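Local coordinates for protein particle-associated glycoside hydrolase (Acinetobacter phage Fri1, PDB 6C72) that probably degrades the capsular polysaccharide of Acinetobacter baumannii as a trimeric phage tailspike depolymerase, opening the way for virus entry into the host cell, at residues A[312-326]-A[345-359]. Sequence-based numbering, arbitrary orientation.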
ATOM      1  N   VAL A 312      -2.986  19.549   6.011  1.00 24.27           N
ATOM      2  CA  VAL A 312      -2.082  18.597   5.373  1.00 23.61           C
ATOM      3  C   VAL A 312      -2.576  17.191   5.643  1.00 23.53           C
ATOM      4  O   VAL A 312      -2.863  16.842   6.790  1.00 23.81           O
ATOM      5  CB  VAL A 312      -0.628  18.735   5.855  1.00 23.32           C
ATOM      6  CG1 VAL A 312       0.213  17.647   5.206  1.00 22.77           C
ATOM      7  CG2 VAL A 312      -0.092  20.099   5.480  1.00 23.47           C
ATOM      8  N   TYR A 313      -2.677  16.386   4.592  1.00 23.25           N
ATOM      9  CA  TYR A 313      -3.125  15.017   4.760  1.00 23.26           C
ATOM     10  C   TYR A 313      -2.678  14.213   3.548  1.00 22.91           C
ATOM     11  O   TYR A 313      -2.313  14.776   2.518  1.00 22.76           O
ATOM     12  CB  TYR A 313      -4.650  14.943   4.969  1.00 23.82           C
ATOM     13  CG  TYR A 313      -5.484  15.659   3.931  1.00 24.03           C
ATOM     14  CD1 TYR A 313      -5.686  17.035   3.998  1.00 24.30           C
ATOM     15  CD2 TYR A 313      -6.079  14.955   2.885  1.00 24.03           C
ATOM     16  CE1 TYR A 313      -6.441  17.690   3.056  1.00 24.54           C
ATOM     17  CE2 TYR A 313      -6.844  15.610   1.934  1.00 24.26           C
ATOM     18  CZ  TYR A 313      -7.019  16.980   2.025  1.00 24.50           C
ATOM     19  OH  TYR A 313      -7.775  17.647   1.076  1.00 24.78           O
ATOM     20  N   ASN A 314      -2.691  12.884   3.694  1.00 22.88           N
ATOM     21  CA  ASN A 314      -2.293  11.948   2.637  1.00 22.71           C
ATOM     22  C   ASN A 314      -0.822  12.156   2.258  1.00 22.33           C
ATOM     23  O   ASN A 314      -0.485  12.620   1.175  1.00 22.26           O
ATOM     24  CB  ASN A 314      -3.210  12.083   1.404  1.00 22.91           C
ATOM     25  CG  ASN A 314      -4.712  11.940   1.746  1.00 23.39           C
ATOM     26  OD1 ASN A 314      -5.074  11.454   2.821  1.00 23.61           O
ATOM     27  ND2 ASN A 314      -5.582  12.316   0.807  1.00 23.62           N
ATOM     28  N   VAL A 315       0.057  11.787   3.187  1.00 23.96           N
ATOM     29  CA  VAL A 315       1.496  11.909   2.999  1.00 24.26           C
ATOM     30  C   VAL A 315       2.126  10.546   3.216  1.00 24.48           C
ATOM     31  O   VAL A 315       1.838   9.876   4.216  1.00 24.72           O
ATOM     32  CB  VAL A 315       2.115  12.945   3.954  1.00 24.73           C
ATOM     33  CG1 VAL A 315       3.618  13.075   3.696  1.00 25.12           C
ATOM     34  CG2 VAL A 315       1.400  14.298   3.804  1.00 24.52           C
ATOM     35  N   THR A 316       2.977  10.130   2.285  1.00 28.23           N
ATOM     36  CA  THR A 316       3.637   8.840   2.386  1.00 28.46           C
ATOM     37  C   THR A 316       5.139   9.035   2.275  1.00 29.30           C
ATOM     38  O   THR A 316       5.630   9.585   1.282  1.00 29.52           O
ATOM     39  CB  THR A 316       3.124   7.876   1.316  1.00 27.74           C
ATOM     40  OG1 THR A 316       1.700   7.769   1.422  1.00 26.94           O
ATOM     41  CG2 THR A 316       3.720   6.494   1.502  1.00 27.76           C
ATOM     42  N   LEU A 317       5.862   8.554   3.277  1.00 25.98           N
ATOM     43  CA  LEU A 317       7.318   8.586   3.303  1.00 26.78           C
ATOM     44  C   LEU A 317       7.826   7.139   3.258  1.00 26.90           C
ATOM     45  O   LEU A 317       7.666   6.386   4.229  1.00 26.85           O
ATOM     46  CB  LEU A 317       7.794   9.325   4.549  1.00 27.38           C
ATOM     47  CG  LEU A 317       7.199  10.734   4.616  1.00 27.20           C
ATOM     48  CD1 LEU A 317       6.184  10.897   5.761  1.00 26.60           C
ATOM     49  CD2 LEU A 317       8.289  11.806   4.677  1.00 27.10           C
ATOM     50  N   ILE A 318       8.422   6.755   2.131  1.00 29.82           N
ATOM     51  CA  ILE A 318       8.860   5.387   1.873  1.00 29.34           C
ATOM     52  C   ILE A 318      10.380   5.385   1.796  1.00 29.95           C
ATOM     53  O   ILE A 318      10.966   6.129   0.997  1.00 30.37           O
ATOM     54  CB  ILE A 318       8.275   4.835   0.564  1.00 28.53           C
ATOM     55  CG1 ILE A 318       6.798   5.197   0.430  1.00 27.84           C
ATOM     56  CG2 ILE A 318       8.483   3.334   0.472  1.00 27.81           C
ATOM     57  CD1 ILE A 318       6.254   5.070  -1.005  1.00 27.35           C
ATOM     58  N   ASN A 319      11.015   4.544   2.613  1.00 22.98           N
ATOM     59  CA  ASN A 319      12.464   4.334   2.553  1.00 23.27           C
ATOM     60  C   ASN A 319      13.210   5.665   2.659  1.00 23.01           C
ATOM     61  O   ASN A 319      14.148   5.941   1.913  1.00 23.33           O
ATOM     62  CB  ASN A 319      12.846   3.569   1.280  1.00 23.93           C
ATOM     63  CG  ASN A 319      14.301   3.156   1.260  1.00 24.41           C
ATOM     64  OD1 ASN A 319      14.935   3.023   2.307  1.00 24.28           O
ATOM     65  ND2 ASN A 319      14.841   2.954   0.068  1.00 25.04           N
ATOM     66  N   CYS A 320      12.777   6.507   3.588  1.00 26.34           N
ATOM     67  CA  CYS A 320      13.405   7.794   3.833  1.00 26.42           C
ATOM     68  C   CYS A 320      14.240   7.722   5.100  1.00 26.53           C
ATOM     69  O   CYS A 320      14.056   6.836   5.936  1.00 26.93           O
ATOM     70  CB  CYS A 320      12.349   8.907   3.957  1.00 26.27           C
ATOM     71  SG  CYS A 320      11.465   9.233   2.406  1.00 26.22           S
ATOM     72  N   VAL A 321      15.181   8.653   5.224  1.00 25.67           N
ATOM     73  CA  VAL A 321      16.036   8.774   6.399  1.00 25.61           C
ATOM     74  C   VAL A 321      15.758  10.116   7.063  1.00 24.87           C
ATOM     75  O   VAL A 321      15.756  11.157   6.396  1.00 24.13           O
ATOM     76  CB  VAL A 321      17.531   8.647   6.046  1.00 25.36           C
ATOM     77  CG1 VAL A 321      18.395   8.946   7.283  1.00 25.36           C
ATOM     78  CG2 VAL A 321      17.843   7.261   5.479  1.00 25.76           C
ATOM     79  N   PHE A 322      15.500  10.086   8.363  1.00 26.08           N
ATOM     80  CA  PHE A 322      15.428  11.269   9.196  1.00 25.29           C
ATOM     81  C   PHE A 322      16.593  11.192  10.168  1.00 25.67           C
ATOM     82  O   PHE A 322      16.686  10.239  10.945  1.00 26.58           O
ATOM     83  CB  PHE A 322      14.101  11.344   9.942  1.00 25.17           C
ATOM     84  CG  PHE A 322      12.905  11.218   9.051  1.00 25.07           C
ATOM     85  CD1 PHE A 322      12.372  12.341   8.422  1.00 24.19           C
ATOM     86  CD2 PHE A 322      12.295   9.986   8.859  1.00 26.17           C
ATOM     87  CE1 PHE A 322      11.264  12.233   7.592  1.00 24.27           C
ATOM     88  CE2 PHE A 322      11.172   9.867   8.037  1.00 26.34           C
ATOM     89  CZ  PHE A 322      10.658  10.995   7.397  1.00 25.33           C
ATOM     90  N   ASN A 323      17.480  12.177  10.119  1.00 26.00           N
ATOM     91  CA  ASN A 323      18.736  12.096  10.850  1.00 26.45           C
ATOM     92  C   ASN A 323      19.073  13.453  11.442  1.00 26.18           C
ATOM     93  O   ASN A 323      19.094  14.456  10.728  1.00 25.61           O
ATOM     94  CB  ASN A 323      19.857  11.605   9.917  1.00 26.49           C
ATOM     95  CG  ASN A 323      21.114  11.233  10.657  1.00 27.04           C
ATOM     96  OD1 ASN A 323      21.170  11.302  11.881  1.00 27.55           O
ATOM     97  ND2 ASN A 323      22.139  10.823   9.913  1.00 26.97           N
ATOM     98  N   ALA A 324      19.363  13.485  12.733  1.00 28.10           N
ATOM     99  CA  ALA A 324      19.680  14.747  13.379  1.00 28.17           C
ATOM    100  C   ALA A 324      20.730  14.524  14.457  1.00 28.98           C
ATOM    101  O   ALA A 324      20.733  13.495  15.139  1.00 29.53           O
ATOM    102  CB  ALA A 324      18.430  15.406  13.983  1.00 28.04           C
ATOM    103  N   LEU A 325      21.645  15.471  14.565  1.00 27.57           N
ATOM    104  CA  LEU A 325      22.560  15.545  15.690  1.00 28.33           C
ATOM    105  C   LEU A 325      22.080  16.639  16.629  1.00 28.88           C
ATOM    106  O   LEU A 325      21.379  17.572  16.219  1.00 28.68           O
ATOM    107  CB  LEU A 325      23.996  15.827  15.237  1.00 28.22           C
ATOM    108  CG  LEU A 325      24.612  14.839  14.236  1.00 27.80           C
ATOM    109  CD1 LEU A 325      25.966  15.357  13.703  1.00 27.54           C
ATOM    110  CD2 LEU A 325      24.747  13.458  14.845  1.00 28.40           C
ATOM    111  N   ALA A 326      22.440  16.507  17.898  1.00 29.75           N
ATOM    112  CA  ALA A 326      22.024  17.493  18.881  1.00 30.54           C
ATOM    113  C   ALA A 326      22.499  18.881  18.462  1.00 30.63           C
ATOM    114  O   ALA A 326      23.596  19.043  17.910  1.00 30.29           O
ATOM    115  CB  ALA A 326      22.572  17.127  20.264  1.00 31.37           C
ATOM    116  N   SER A 345      -8.157  12.365   9.916  1.00 27.15           N
ATOM    117  CA  SER A 345      -6.864  11.720   9.985  1.00 26.98           C
ATOM    118  C   SER A 345      -5.891  12.438   9.056  1.00 26.98           C
ATOM    119  O   SER A 345      -6.278  12.852   7.957  1.00 27.08           O
ATOM    120  CB  SER A 345      -6.956  10.240   9.593  1.00 26.82           C
ATOM    121  OG  SER A 345      -5.677   9.651   9.470  1.00 26.77           O
ATOM    122  N   PRO A 346      -4.650  12.677   9.484  1.00 27.49           N
ATOM    123  CA  PRO A 346      -3.657  13.208   8.542  1.00 27.45           C
ATOM    124  C   PRO A 346      -3.213  12.167   7.520  1.00 27.40           C
ATOM    125  O   PRO A 346      -2.608  12.541   6.506  1.00 27.38           O
ATOM    126  CB  PRO A 346      -2.504  13.632   9.456  1.00 27.37           C
ATOM    127  CG  PRO A 346      -2.595  12.639  10.606  1.00 27.41           C
ATOM    128  CD  PRO A 346      -4.066  12.360  10.800  1.00 27.50           C
ATOM    129  N   ASN A 347      -3.523  10.886   7.747  1.00 25.94           N
ATOM    130  CA  ASN A 347      -3.202   9.808   6.814  1.00 25.84           C
ATOM    131  C   ASN A 347      -1.742   9.904   6.375  1.00 25.87           C
ATOM    132  O   ASN A 347      -1.415   9.972   5.186  1.00 25.55           O
ATOM    133  CB  ASN A 347      -4.157   9.832   5.626  1.00 25.56           C
ATOM    134  CG  ASN A 347      -4.040   8.603   4.761  1.00 24.90           C
ATOM    135  OD1 ASN A 347      -3.573   7.541   5.206  1.00 24.86           O
ATOM    136  ND2 ASN A 347      -4.456   8.737   3.504  1.00 24.16           N
ATOM    137  N   VAL A 348      -0.875   9.989   7.383  1.00 30.26           N
ATOM    138  CA  VAL A 348       0.569  10.081   7.232  1.00 30.45           C
ATOM    139  C   VAL A 348       1.164   8.715   7.536  1.00 30.75           C
ATOM    140  O   VAL A 348       0.911   8.148   8.602  1.00 30.84           O
ATOM    141  CB  VAL A 348       1.139  11.135   8.187  1.00 30.34           C
ATOM    142  CG1 VAL A 348       2.657  11.123   8.140  1.00 30.56           C
ATOM    143  CG2 VAL A 348       0.558  12.492   7.878  1.00 30.08           C
ATOM    144  N   LYS A 349       1.960   8.190   6.624  1.00 27.99           N
ATOM    145  CA  LYS A 349       2.516   6.854   6.775  1.00 28.12           C
ATOM    146  C   LYS A 349       4.030   6.920   6.731  1.00 28.72           C
ATOM    147  O   LYS A 349       4.603   7.526   5.818  1.00 28.70           O
ATOM    148  CB  LYS A 349       2.012   5.922   5.682  1.00 27.24           C
ATOM    149  CG  LYS A 349       0.513   5.769   5.626  1.00 26.70           C
ATOM    150  CD  LYS A 349       0.189   4.824   4.499  1.00 25.65           C
ATOM    151  CE  LYS A 349      -1.289   4.464   4.440  1.00 25.17           C
ATOM    152  NZ  LYS A 349      -2.005   5.427   3.588  1.00 24.23           N
ATOM    153  N   PHE A 350       4.671   6.286   7.709  1.00 22.22           N
ATOM    154  CA  PHE A 350       6.120   6.106   7.720  1.00 22.08           C
ATOM    155  C   PHE A 350       6.394   4.639   7.423  1.00 22.38           C
ATOM    156  O   PHE A 350       6.104   3.764   8.253  1.00 22.67           O
ATOM    157  CB  PHE A 350       6.727   6.539   9.051  1.00 22.79           C
ATOM    158  CG  PHE A 350       6.540   8.008   9.362  1.00 22.30           C
ATOM    159  CD1 PHE A 350       7.428   8.964   8.860  1.00 22.27           C
ATOM    160  CD2 PHE A 350       5.513   8.431  10.171  1.00 22.04           C
ATOM    161  CE1 PHE A 350       7.282  10.310   9.147  1.00 21.56           C
ATOM    162  CE2 PHE A 350       5.354   9.791  10.456  1.00 22.01           C
ATOM    163  CZ  PHE A 350       6.253  10.728   9.943  1.00 21.76           C
ATOM    164  N   LEU A 351       6.930   4.377   6.229  1.00 25.83           N
ATOM    165  CA  LEU A 351       7.180   3.036   5.716  1.00 25.05           C
ATOM    166  C   LEU A 351       8.660   2.887   5.384  1.00 25.50           C
ATOM    167  O   LEU A 351       9.226   3.737   4.685  1.00 26.01           O
ATOM    168  CB  LEU A 351       6.345   2.766   4.464  1.00 24.03           C
ATOM    169  CG  LEU A 351       4.849   3.071   4.515  1.00 23.51           C
ATOM    170  CD1 LEU A 351       4.218   2.850   3.159  1.00 23.31           C
ATOM    171  CD2 LEU A 351       4.171   2.199   5.563  1.00 23.39           C
ATOM    172  N   ASN A 352       9.284   1.823   5.901  1.00 27.17           N
ATOM    173  CA  ASN A 352      10.671   1.474   5.593  1.00 27.39           C
ATOM    174  C   ASN A 352      11.638   2.618   5.898  1.00 28.54           C
ATOM    175  O   ASN A 352      12.693   2.726   5.274  1.00 28.74           O
ATOM    176  CB  ASN A 352      10.836   1.030   4.132  1.00 26.78           C
ATOM    177  CG  ASN A 352       9.863  -0.074   3.725  1.00 25.59           C
ATOM    178  OD1 ASN A 352       9.194  -0.677   4.562  1.00 25.13           O
ATOM    179  ND2 ASN A 352       9.822  -0.377   2.434  1.00 25.15           N
ATOM    180  N   CYS A 353      11.296   3.479   6.850  1.00 23.23           N
ATOM    181  CA  CYS A 353      12.110   4.643   7.141  1.00 24.24           C
ATOM    182  C   CYS A 353      13.078   4.366   8.282  1.00 24.77           C
ATOM    183  O   CYS A 353      12.884   3.454   9.091  1.00 24.51           O
ATOM    184  CB  CYS A 353      11.234   5.848   7.502  1.00 24.52           C
ATOM    185  SG  CYS A 353      10.212   6.486   6.143  1.00 23.82           S
ATOM    186  N   ARG A 354      14.104   5.211   8.372  1.00 26.91           N
ATOM    187  CA  ARG A 354      15.123   5.102   9.404  1.00 27.34           C
ATOM    188  C   ARG A 354      15.252   6.439  10.116  1.00 27.54           C
ATOM    189  O   ARG A 354      15.423   7.486   9.473  1.00 26.72           O
ATOM    190  CB  ARG A 354      16.454   4.656   8.816  1.00 26.83           C
ATOM    191  CG  ARG A 354      16.388   3.196   8.462  1.00 26.21           C
ATOM    192  CD  ARG A 354      17.532   2.698   7.621  1.00 25.78           C
ATOM    193  NE  ARG A 354      17.707   3.409   6.354  1.00 25.61           N
ATOM    194  CZ  ARG A 354      16.835   3.399   5.349  1.00 25.28           C
ATOM    195  NH1 ARG A 354      15.673   2.750   5.470  1.00 24.93           N
ATOM    196  NH2 ARG A 354      17.121   4.049   4.221  1.00 25.22           N
ATOM    197  N   PHE A 355      15.088   6.405  11.431  1.00 23.44           N
ATOM    198  CA  PHE A 355      15.254   7.567  12.289  1.00 22.87           C
ATOM    199  C   PHE A 355      16.604   7.406  12.976  1.00 23.26           C
ATOM    200  O   PHE A 355      16.789   6.506  13.810  1.00 24.09           O
ATOM    201  CB  PHE A 355      14.100   7.671  13.283  1.00 22.75           C
ATOM    202  CG  PHE A 355      12.759   7.928  12.631  1.00 22.08           C
ATOM    203  CD1 PHE A 355      12.078   6.915  11.975  1.00 22.99           C
ATOM    204  CD2 PHE A 355      12.170   9.188  12.686  1.00 21.85           C
ATOM    205  CE1 PHE A 355      10.840   7.154  11.389  1.00 22.33           C
ATOM    206  CE2 PHE A 355      10.938   9.430  12.096  1.00 21.77           C
ATOM    207  CZ  PHE A 355      10.274   8.412  11.449  1.00 21.77           C
ATOM    208  N   LYS A 356      17.557   8.256  12.603  1.00 34.75           N
ATOM    209  CA  LYS A 356      18.935   8.113  13.035  1.00 35.02           C
ATOM    210  C   LYS A 356      19.322   9.271  13.943  1.00 34.60           C
ATOM    211  O   LYS A 356      18.732  10.354  13.896  1.00 33.80           O
ATOM    212  CB  LYS A 356      19.879   8.067  11.833  1.00 34.46           C
ATOM    213  CG  LYS A 356      19.715   6.848  10.953  1.00 34.67           C
ATOM    214  CD  LYS A 356      20.619   6.935   9.739  1.00 33.91           C
ATOM    215  CE  LYS A 356      20.459   5.724   8.843  1.00 33.88           C
ATOM    216  NZ  LYS A 356      21.194   5.897   7.574  1.00 33.22           N
ATOM    217  N   GLY A 357      20.345   9.036  14.753  1.00 32.87           N
ATOM    218  CA  GLY A 357      20.829  10.065  15.643  1.00 32.70           C
ATOM    219  C   GLY A 357      19.807  10.437  16.686  1.00 32.78           C
ATOM    220  O   GLY A 357      19.410   9.593  17.500  1.00 33.45           O
ATOM    221  N   LYS A 358      19.348  11.684  16.671  1.00 29.43           N
ATOM    222  CA  LYS A 358      18.345  12.114  17.632  1.00 28.77           C
ATOM    223  C   LYS A 358      16.925  12.067  17.084  1.00 27.65           C
ATOM    224  O   LYS A 358      15.981  12.322  17.839  1.00 27.13           O
ATOM    225  CB  LYS A 358      18.656  13.534  18.098  1.00 29.82           C
ATOM    226  CG  LYS A 358      19.992  13.709  18.756  1.00 31.18           C
ATOM    227  CD  LYS A 358      19.989  13.101  20.131  1.00 31.11           C
ATOM    228  CE  LYS A 358      21.319  13.344  20.814  1.00 32.77           C
ATOM    229  NZ  LYS A 358      21.287  12.875  22.226  1.00 33.03           N
ATOM    230  N   ALA A 359      16.740  11.694  15.820  1.00 27.43           N
ATOM    231  CA  ALA A 359      15.431  11.844  15.188  1.00 26.74           C
ATOM    232  C   ALA A 359      14.374  10.977  15.867  1.00 25.64           C
ATOM    233  O   ALA A 359      14.634   9.832  16.236  1.00 25.32           O
ATOM    234  CB  ALA A 359      15.514  11.489  13.709  1.00 27.01           C
TER
HETATM  235  O   HOH W   1      -0.716   8.073   3.141  1.00 26.77           O
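F322 and F355 lie side by side in an offset stack, F322 CD2 3.6 Å from F355 CE2 and the ring planes 26° apart. F322 CZ also meets the edge of the F350 ring, 3.9 Å from F350 CE1, while L317 CD1 approaches F350 CE1 at 3.6 Å. Flat rings and branched aliphatics suit this buried face, where V334 of strand 333-336 packs against all three rings. The other face is looser and more polar: T316 and I318 pair with K349 and L351, partly exposed, and one water links T316 OG1, N347 O and K349 NZ. Asparagines suit the two bends, where backbone phi turns positive. N347 ND2 gives a nearly straight bond to N314 OD1 (2.9 Å), arriving above the carbonyl plane. At the next bend R354, bent at chi3, grips N319 OD1 end-on with NH1 and NH2 (3.1 Å from NH2), and N352 ND2 hydrogen-bonds D279 of a neighbouring subunit. Backbone hydrogen bonds between the parallel strands, such as L351 N to L317 O, join successive coils in register. Like residues stacked inside successive coils, with asparagines at the corners, are characteristic of the right-handed parallel beta-helix of trimeric phage tailspikes.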